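Local coordinates for uncharacterized protein DSY3957 (PDB 3HXL) that probably serves as a tail sheath subunit of a myovirus-type phage or prophage, a building block of the contractile sleeve around the tail tube, at residues Leu42-Pro47 against Asn156-Phe161; Leu103-Lys108 against Ala173-Gly178; Asp132-Val137 against Leu142-Val147. One frame throughout, in Å; residues are numbered along the deposited sequence.

Interaction 1. Residues Leu42-Pro47 against Asn156-Phe161; sequences LSWGEP and NDWVIF
The indole of Trp-44 presents one face to the six-membered ring of Trp-158, whose CZ3 stands 4.1 Å above its plane, displaced toward the rim. At the edge of the same indole, in its plane, lie the carbonyl oxygen of Trp-158 and a water molecule. Outside the two segments, Trp-109 meets Trp-44 edge-to-face, and Ala-107 and Ile-117 add aliphatic contacts. The two six-membered rings are inclined at 38°, neither parallel enough for a stack nor perpendicular enough for a T-shape. Their closest approach, Trp-44 CZ2 to Trp-158 CE3, is 3.7 Å. With CG anti to the backbone N (chi1 -169°), Trp-44 reaches out from its loop, and its CH2 comes within 3.4 Å of Trp-158 O.

Tryptophan suits this place because it spans a CA separation of 10.0 Å while still offering a polar N-H. Trp-44 NE1 donates to the water, 2.9 Å away, which bonds in turn to Asp-157 O, so the polar edge of a buried ring is satisfied through a bridge. The backbone it meets is held in shape by Asn-156, whose OD1 accepts two N-H groups at once: Trp-158 N at 2.6 Å, in the carbonyl plane, and Val-159 N at 2.7 Å, tilted from it. These bonds hold the backbone from which the Trp-158 side chain springs. Asparagine fits because its short side chain lets the amide oxygen reach back to the N-H groups two and three residues on. The result is an Asx turn that leads into strand 159-162 of the beta-sandwich, with Trp-44, from the loop after strand 35-40, packed on the ring and carbonyl of Trp-158, consistent with a seam between the sandwich and the region carrying that loop.

Interaction 2. Residues Leu103-Lys108 against Ala173-Gly178; sequences LTVTAK and APLING
Leu-175 leans its isobutyl group on Val-105 and Ala-107, helping to fill the interior of a beta-sandwich. Strand 103-107 is the middle strand of one sheet, between strands 97-100 and 159-162, whereas Leu-175 follows directly on strand 170-174, an outermost strand of the facing sheet. From the backbone, CB points toward strand 103-107 without closely touching it. The next atom, CG, lies anti to the carbonyl carbon (chi1 -77°) and is 3.8 Å from Val-105 O. There the chain forks. CD1 also stands near the valine, 4.3 Å from Val-105 CG1, an ordinary apolar distance. CD2 goes further over the strand and does most of the touching: it meets Val-105 CG1 at 4.2 Å and, more loosely, the methyl of Ala-107, with Thr-106 C between them.

The residue types suit this geometry. Leucine has a branch point far enough out to bring both methyls up to strand 103-107. Val-105 sends its side chain toward Leu-175 and suits the strand through its beta branching, while the small Ala-107 lets the leucine methyl settle close to the main chain; its own methyl is also touched by Trp-44. Thr-106, pointing away, puts its hydroxyl on the other side of the sheet. Val-98, Ile-117 and Val-159, from both sheets, also touch the leucine. The peptide groups beneath it are occupied in pairing, since Val-105 bonds through its backbone to Val-98 and Ala-107 to Ala-96. Leu-175 has only carbon atoms to offer from its side chain, so it meets the strand by van der Waals packing, and at its tightest Leu-175 CD2 rests 3.6 Å from Val-105 O and 3.7 Å from Ala-107 N.

Interaction 3. Residues Asp132-Val137 against Leu142-Val147; sequences DVSTLV and LDKQTV
Asp-132 and Thr-146 stand side by side on one face of the sheet, pointing the same way, and are joined at their ends: Thr-146 OG1 donates to Asp-132 OD1 at 2.7 Å, meeting the oxygen nearly along its C-O axis. Asn-124 ND2 bonds to the same oxygen, so it is held from outside the pair as well. Farther along this face, Lys-144 lies against Ser-134, its CG 3.3 Å from Ser-134 OG, a hydroxyl whose polar partner is Glu-141. Bends at chi3 and chi4 bring Lys-144 NZ to 4.7 Å from Asp-132 OD1, short of a salt bridge but near enough that the opposite charges may favour each other. Lys-144 and Thr-146 are exposed, where a long flexible chain and a hydroxyl are at home.

The two strands form an antiparallel beta hairpin, their axes 4.6 Å apart, in which Val-133 and Gln-145 exchange both backbone hydrogen bonds. Toward the turn the regular pairing is interrupted by a classic beta bulge: Leu-142 and Asp-143 both face Thr-135, with Leu-142 N bonded to Thr-135 O and Thr-135 N to Asp-143 O. At the bulge the Leu-142 side chain crosses Val-137 at about a right angle, CD1 3.5 Å from Val-137 CG2, and both side chains also touch Trp-158.

On the face opposite Asp-132, beta-branched Val-133 suits both strand and interior, packing on Leu-119 and Phe-161. Polar groups beside it form a linked set. Gln-145 extends so that NE2 reaches Asp-143 OD2 at 2.9 Å in an almost straight bond (176°), on the syn side of the carboxylate and within the amide plane; NE2 also bonds to Ala-154 O. Asp-143 OD2 also accepts a hydrogen bond from a water, which donates another to Val-133 O and accepts one from Thr-135 OG1 at 2.7 Å.

Overall arrangement
All three contacts gather in or beside the beta-sandwich, on the same side of the chain's centre. Interactions 1 and 2 are buried and small. They share a sheet, since strands 103-107 and 159-162 pair through Ile-160 N to Thr-106 O, but the first brings in the loop after strand 35-40 and depends on aromatic rings and a water, whereas the second lays one leucine, just past strand 170-174, on the facing strand by apolar packing. Interaction 3, the largest, is partly buried and is held by backbone pairing and polar side chains; like interaction 2 it reaches the four-stranded sheet. Asn-156 ND2, bonded to Asp-143 OD2, and Trp-158, touching Leu-142 and Val-137, connect interactions 1 and 3.

Interaction 1. Residues Leu42-Pro47 against Asn156-Phe161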
loop_
_atom_site.group_PDB
_atom_site.type_symbol
_atom_site.label_atom_id
_atom_site.label_comp_id
_atom_site.label_asym_id
_atom_site.label_seq_id
_atom_site.Cartn_x
_atom_site.Cartn_y
_atom_site.Cartn_z
ATOM N N LEU A 42 -2.417 6.693 13.752
ATOM C CA LEU A 42 -1.473 6.032 14.646
ATOM C C LEU A 42 -1.284 6.770 15.969
ATOM O O LEU A 42 -1.856 7.839 16.184
ATOM C CB LEU A 42 -0.126 5.896 13.927
ATOM C CG LEU A 42 -0.162 5.162 12.581
ATOM C CD1 LEU A 42 1.214 5.189 11.924
ATOM C CD2 LEU A 42 -0.610 3.730 12.810
ATOM N N SER A 43 -0.478 6.187 16.853
ATOM C CA SER A 43 -0.205 6.784 18.155
ATOM C C SER A 43 1.245 7.242 18.250
ATOM O O SER A 43 1.701 7.693 19.301
ATOM C CB SER A 43 -0.496 5.777 19.271
ATOM O OG SER A 43 -1.838 5.329 19.217
ATOM N N TRP A 44 1.964 7.126 17.140
ATOM C CA TRP A 44 3.360 7.525 17.092
ATOM C C TRP A 44 3.826 7.530 15.642
ATOM O O TRP A 44 3.181 6.936 14.776
ATOM C CB TRP A 44 4.197 6.540 17.919
ATOM C CG TRP A 44 5.616 6.961 18.170
ATOM C CD1 TRP A 44 6.725 6.577 17.474
ATOM C CD2 TRP A 44 6.077 7.819 19.221
ATOM N NE1 TRP A 44 7.852 7.137 18.035
ATOM C CE2 TRP A 44 7.481 7.905 19.106
ATOM C CE3 TRP A 44 5.438 8.522 20.251
ATOM C CZ2 TRP A 44 8.262 8.669 19.985
ATOM C CZ3 TRP A 44 6.215 9.282 21.127
ATOM C CH2 TRP A 44 7.614 9.346 20.983
ATOM N N GLY A 45 4.938 8.211 15.382
ATOM C CA GLY A 45 5.479 8.268 14.037
ATOM C C GLY A 45 5.331 9.614 13.357
ATOM O O GLY A 45 4.461 10.408 13.713
ATOM N N GLU A 46 6.188 9.869 12.375
ATOM C CA GLU A 46 6.151 11.118 11.627
ATOM C C GLU A 46 4.825 11.252 10.882
ATOM O O GLU A 46 4.455 10.385 10.088
ATOM C CB GLU A 46 7.317 11.169 10.639
ATOM C CG GLU A 46 7.320 12.398 9.740
ATOM C CD GLU A 46 8.621 12.555 8.985
ATOM O OE1 GLU A 46 9.161 11.535 8.503
ATOM O OE2 GLU A 46 9.106 13.698 8.864
ATOM N N PRO A 47 4.085 12.345 11.135
ATOM C CA PRO A 47 2.792 12.585 10.485
ATOM C C PRO A 47 2.872 13.303 9.134
ATOM O O PRO A 47 3.823 14.035 8.864
ATOM C CB PRO A 47 2.052 13.415 11.523
ATOM C CG PRO A 47 3.152 14.303 12.037
ATOM C CD PRO A 47 4.321 13.328 12.211
ATOM N N ASN A 156 17.246 11.675 21.726
ATOM C CA ASN A 156 17.335 10.269 21.344
ATOM C C ASN A 156 16.171 9.941 20.414
ATOM O O ASN A 156 15.471 10.844 19.961
ATOM C CB ASN A 156 17.333 9.356 22.580
ATOM C CG ASN A 156 16.151 9.599 23.498
ATOM O OD1 ASN A 156 14.996 9.563 23.077
ATOM N ND2 ASN A 156 16.441 9.828 24.773
ATOM N N ASP A 157 15.956 8.663 20.121
ATOM C CA ASP A 157 14.875 8.295 19.212
ATOM C C ASP A 157 13.488 8.416 19.838
ATOM O O ASP A 157 12.477 8.227 19.158
ATOM C CB ASP A 157 15.067 6.868 18.685
ATOM C CG ASP A 157 16.411 6.665 18.012
ATOM O OD1 ASP A 157 16.886 7.586 17.312
ATOM O OD2 ASP A 157 16.988 5.568 18.171
ATOM N N TRP A 158 13.428 8.748 21.123
ATOM C CA TRP A 158 12.137 8.856 21.797
ATOM C C TRP A 158 11.737 10.233 22.304
ATOM O O TRP A 158 10.559 10.587 22.265
ATOM C CB TRP A 158 12.082 7.880 22.963
ATOM C CG TRP A 158 12.110 6.466 22.534
ATOM C CD1 TRP A 158 13.207 5.667 22.392
ATOM C CD2 TRP A 158 10.978 5.669 22.181
ATOM N NE1 TRP A 158 12.825 4.409 21.978
ATOM C CE2 TRP A 158 11.462 4.384 21.842
ATOM C CE3 TRP A 158 9.601 5.914 22.126
ATOM C CZ2 TRP A 158 10.613 3.346 21.446
ATOM C CZ3 TRP A 158 8.756 4.882 21.732
ATOM C CH2 TRP A 158 9.267 3.612 21.400
ATOM N N VAL A 159 12.705 11.001 22.796
ATOM C CA VAL A 159 12.398 12.324 23.324
ATOM C C VAL A 159 13.414 13.405 22.989
ATOM O O VAL A 159 14.535 13.128 22.552
ATOM C CB VAL A 159 12.257 12.298 24.862
ATOM C CG1 VAL A 159 11.174 11.315 25.272
ATOM C CG2 VAL A 159 13.588 11.929 25.502
ATOM N N ILE A 160 12.990 14.645 23.212
ATOM C CA ILE A 160 13.812 15.824 22.988
ATOM C C ILE A 160 13.957 16.490 24.353
ATOM O O ILE A 160 12.968 16.674 25.064
ATOM C CB ILE A 160 13.127 16.828 22.022
ATOM C CG1 ILE A 160 12.904 16.180 20.651
ATOM C CG2 ILE A 160 13.975 18.083 21.895
ATOM C CD1 ILE A 160 14.181 15.807 19.924
ATOM N N PHE A 161 15.185 16.837 24.719
ATOM C CA PHE A 161 15.438 17.480 26.004
ATOM C C PHE A 161 15.477 18.992 25.831
ATOM O O PHE A 161 16.059 19.499 24.872
ATOM C CB PHE A 161 16.768 16.994 26.579
ATOM C CG PHE A 161 16.807 15.521 26.849
ATOM C CD1 PHE A 161 16.134 14.983 27.939
ATOM C CD2 PHE A 161 17.503 14.667 26.002
ATOM C CE1 PHE A 161 16.159 13.613 28.185
ATOM C CE2 PHE A 161 17.534 13.293 26.236
ATOM C CZ PHE A 161 16.862 12.765 27.328
HETATM O O HOH W 1 10.685 6.615 17.707
#

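Interaction 2. Residues Leu103-Lys108 against Ala173-Gly178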
loop_
_atom_site.group_PDB
_atom_site.type_symbol
_atom_site.label_atom_id
_atom_site.label_comp_id
_atom_site.label_asym_id
_atom_site.label_seq_id
_atom_site.Cartn_x
_atom_site.Cartn_y
_atom_site.Cartn_z
ATOM N N LEU A 103 14.682 20.829 33.684
ATOM C CA LEU A 103 14.575 19.959 32.520
ATOM C C LEU A 103 13.166 19.611 32.073
ATOM O O LEU A 103 12.304 19.271 32.881
ATOM C CB LEU A 103 15.328 18.651 32.777
ATOM C CG LEU A 103 15.294 17.617 31.647
ATOM C CD1 LEU A 103 16.101 18.127 30.465
ATOM C CD2 LEU A 103 15.864 16.292 32.152
ATOM N N THR A 104 12.944 19.704 30.769
ATOM C CA THR A 104 11.664 19.339 30.191
ATOM C C THR A 104 11.980 18.272 29.158
ATOM O O THR A 104 12.921 18.416 28.373
ATOM C CB THR A 104 10.965 20.541 29.524
ATOM O OG1 THR A 104 10.450 21.419 30.535
ATOM C CG2 THR A 104 9.813 20.066 28.649
ATOM N N VAL A 105 11.219 17.183 29.200
ATOM C CA VAL A 105 11.388 16.068 28.276
ATOM C C VAL A 105 10.087 15.954 27.493
ATOM O O VAL A 105 9.017 15.773 28.076
ATOM C CB VAL A 105 11.626 14.740 29.020
ATOM C CG1 VAL A 105 11.951 13.636 28.021
ATOM C CG2 VAL A 105 12.753 14.905 30.023
ATOM N N THR A 106 10.193 16.063 26.175
ATOM C CA THR A 106 9.033 16.009 25.299
ATOM C C THR A 106 9.172 14.900 24.259
ATOM O O THR A 106 10.236 14.727 23.661
ATOM C CB THR A 106 8.860 17.360 24.581
ATOM O OG1 THR A 106 8.911 18.416 25.551
ATOM C CG2 THR A 106 7.534 17.415 23.842
ATOM N N ALA A 107 8.093 14.149 24.058
ATOM C CA ALA A 107 8.074 13.059 23.087
ATOM C C ALA A 107 8.479 13.570 21.707
ATOM O O ALA A 107 8.189 14.713 21.345
ATOM C CB ALA A 107 6.682 12.444 23.027
ATOM N N LYS A 108 9.151 12.718 20.937
ATOM C CA LYS A 108 9.595 13.087 19.597
ATOM C C LYS A 108 8.400 13.304 18.673
ATOM O O LYS A 108 8.402 14.211 17.841
ATOM C CB LYS A 108 10.501 11.993 19.021
ATOM C CG LYS A 108 11.130 12.341 17.677
ATOM C CD LYS A 108 12.082 11.244 17.223
ATOM C CE LYS A 108 12.756 11.585 15.901
ATOM N NZ LYS A 108 13.669 10.485 15.476
ATOM N N ALA A 173 9.594 9.906 36.377
ATOM C CA ALA A 173 8.749 11.007 35.941
ATOM C C ALA A 173 8.181 10.683 34.565
ATOM O O ALA A 173 8.765 11.034 33.543
ATOM C CB ALA A 173 9.558 12.296 35.884
ATOM N N PRO A 174 7.036 9.988 34.526
ATOM C CA PRO A 174 6.384 9.612 33.269
ATOM C C PRO A 174 5.904 10.831 32.494
ATOM O O PRO A 174 5.425 11.798 33.082
ATOM C CB PRO A 174 5.217 8.740 33.736
ATOM C CG PRO A 174 5.725 8.146 35.019
ATOM C CD PRO A 174 6.371 9.342 35.670
ATOM N N LEU A 175 6.048 10.797 31.174
ATOM C CA LEU A 175 5.583 11.911 30.362
ATOM C C LEU A 175 4.066 11.778 30.278
ATOM O O LEU A 175 3.541 10.668 30.307
ATOM C CB LEU A 175 6.198 11.858 28.959
ATOM C CG LEU A 175 7.652 12.313 28.790
ATOM C CD1 LEU A 175 8.609 11.332 29.449
ATOM C CD2 LEU A 175 7.959 12.429 27.301
ATOM N N ILE A 176 3.360 12.899 30.195
ATOM C CA ILE A 176 1.905 12.854 30.116
ATOM C C ILE A 176 1.335 13.873 29.142
ATOM O O ILE A 176 2.068 14.659 28.544
ATOM C CB ILE A 176 1.244 13.089 31.500
ATOM C CG1 ILE A 176 1.604 14.481 32.030
ATOM C CG2 ILE A 176 1.680 12.009 32.479
ATOM C CD1 ILE A 176 3.041 14.626 32.470
ATOM N N ASN A 177 0.010 13.842 29.004
ATOM C CA ASN A 177 -0.728 14.734 28.119
ATOM C C ASN A 177 -0.636 14.339 26.650
ATOM O O ASN A 177 -1.049 15.094 25.773
ATOM C CB ASN A 177 -0.266 16.184 28.293
ATOM C CG ASN A 177 -0.759 16.796 29.587
ATOM O OD1 ASN A 177 -1.947 16.729 29.899
ATOM N ND2 ASN A 177 0.148 17.402 30.343
ATOM N N GLY A 178 -0.094 13.158 26.381
ATOM C CA GLY A 178 0.007 12.711 25.004
ATOM C C GLY A 178 -1.320 12.140 24.539
ATOM O O GLY A 178 -2.088 11.615 25.347
#

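Interaction 3. Residues Asp132-Val137 against Leu142-Val147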
loop_
_atom_site.group_PDB
_atom_site.type_symbol
_atom_site.label_atom_id
_atom_site.label_comp_id
_atom_site.label_asym_id
_atom_site.label_seq_id
_atom_site.Cartn_x
_atom_site.Cartn_y
_atom_site.Cartn_z
ATOM N N ASP A 132 22.832 10.096 35.711
ATOM C CA ASP A 132 22.514 9.094 34.707
ATOM C C ASP A 132 21.074 9.356 34.289
ATOM O O ASP A 132 20.144 9.083 35.050
ATOM C CB ASP A 132 22.645 7.676 35.275
ATOM C CG ASP A 132 24.090 7.267 35.500
ATOM O OD1 ASP A 132 24.938 7.546 34.627
ATOM O OD2 ASP A 132 24.376 6.651 36.547
ATOM N N VAL A 133 20.894 9.910 33.094
ATOM C CA VAL A 133 19.558 10.208 32.588
ATOM C C VAL A 133 19.111 9.085 31.664
ATOM O O VAL A 133 19.652 8.901 30.573
ATOM C CB VAL A 133 19.530 11.547 31.818
ATOM C CG1 VAL A 133 18.101 11.884 31.405
ATOM C CG2 VAL A 133 20.103 12.650 32.687
ATOM N N SER A 134 18.122 8.327 32.115
ATOM C CA SER A 134 17.629 7.213 31.328
ATOM C C SER A 134 16.213 7.441 30.821
ATOM O O SER A 134 15.384 8.066 31.489
ATOM C CB SER A 134 17.699 5.929 32.158
ATOM O OG SER A 134 19.043 5.633 32.497
ATOM N N THR A 135 15.954 6.941 29.620
ATOM C CA THR A 135 14.643 7.057 29.004
ATOM C C THR A 135 14.036 5.661 28.988
ATOM O O THR A 135 14.593 4.736 28.391
ATOM C CB THR A 135 14.749 7.587 27.554
ATOM O OG1 THR A 135 15.439 8.840 27.558
ATOM C CG2 THR A 135 13.365 7.784 26.952
ATOM N N LEU A 136 12.903 5.511 29.665
ATOM C CA LEU A 136 12.221 4.228 29.733
ATOM C C LEU A 136 10.944 4.223 28.916
ATOM O O LEU A 136 10.215 5.216 28.867
ATOM C CB LEU A 136 11.880 3.872 31.182
ATOM C CG LEU A 136 12.979 3.274 32.072
ATOM C CD1 LEU A 136 14.167 4.205 32.153
ATOM C CD2 LEU A 136 12.401 3.012 33.452
ATOM N N VAL A 137 10.690 3.091 28.278
ATOM C CA VAL A 137 9.494 2.893 27.470
ATOM C C VAL A 137 8.885 1.583 27.944
ATOM O O VAL A 137 9.488 0.519 27.787
ATOM C CB VAL A 137 9.836 2.786 25.974
ATOM C CG1 VAL A 137 8.573 2.526 25.171
ATOM C CG2 VAL A 137 10.506 4.069 25.505
ATOM N N LEU A 142 15.675 2.222 27.193
ATOM C CA LEU A 142 16.147 2.159 25.815
ATOM C C LEU A 142 17.265 3.160 25.530
ATOM O O LEU A 142 17.848 3.149 24.450
ATOM C CB LEU A 142 14.981 2.382 24.848
ATOM C CG LEU A 142 13.784 1.441 25.021
ATOM C CD1 LEU A 142 12.719 1.773 23.987
ATOM C CD2 LEU A 142 14.234 -0.006 24.873
ATOM N N ASP A 143 17.556 4.027 26.497
ATOM C CA ASP A 143 18.633 5.003 26.349
ATOM C C ASP A 143 19.129 5.439 27.722
ATOM O O ASP A 143 18.356 5.530 28.676
ATOM C CB ASP A 143 18.170 6.239 25.557
ATOM C CG ASP A 143 19.318 7.200 25.248
ATOM O OD1 ASP A 143 20.326 6.763 24.646
ATOM O OD2 ASP A 143 19.217 8.398 25.597
ATOM N N LYS A 144 20.431 5.687 27.813
ATOM C CA LYS A 144 21.047 6.125 29.057
ATOM C C LYS A 144 22.211 7.047 28.729
ATOM O O LYS A 144 23.120 6.682 27.981
ATOM C CB LYS A 144 21.532 4.925 29.879
ATOM C CG LYS A 144 22.057 5.296 31.271
ATOM C CD LYS A 144 22.171 4.079 32.194
ATOM C CE LYS A 144 23.269 3.120 31.756
ATOM N NZ LYS A 144 24.630 3.700 31.931
ATOM N N GLN A 145 22.165 8.254 29.279
ATOM C CA GLN A 145 23.210 9.239 29.053
ATOM C C GLN A 145 23.737 9.770 30.382
ATOM O O GLN A 145 22.964 10.175 31.252
ATOM C CB GLN A 145 22.662 10.399 28.216
ATOM C CG GLN A 145 22.260 10.013 26.799
ATOM C CD GLN A 145 21.699 11.185 26.019
ATOM O OE1 GLN A 145 22.289 12.270 25.995
ATOM N NE2 GLN A 145 20.561 10.972 25.361
ATOM N N THR A 146 25.057 9.757 30.536
ATOM C CA THR A 146 25.688 10.256 31.751
ATOM C C THR A 146 26.209 11.647 31.438
ATOM O O THR A 146 27.099 11.813 30.607
ATOM C CB THR A 146 26.860 9.358 32.188
ATOM O OG1 THR A 146 26.375 8.033 32.434
ATOM C CG2 THR A 146 27.495 9.897 33.467
ATOM N N VAL A 147 25.641 12.649 32.095
ATOM C CA VAL A 147 26.045 14.022 31.845
ATOM C C VAL A 147 26.243 14.811 33.128
ATOM O O VAL A 147 25.928 14.336 34.220
ATOM C CB VAL A 147 24.994 14.743 30.986
ATOM C CG1 VAL A 147 24.876 14.062 29.631
ATOM C CG2 VAL A 147 23.649 14.720 31.695
HETATM O O HOH W 2 18.043 9.015 28.175
#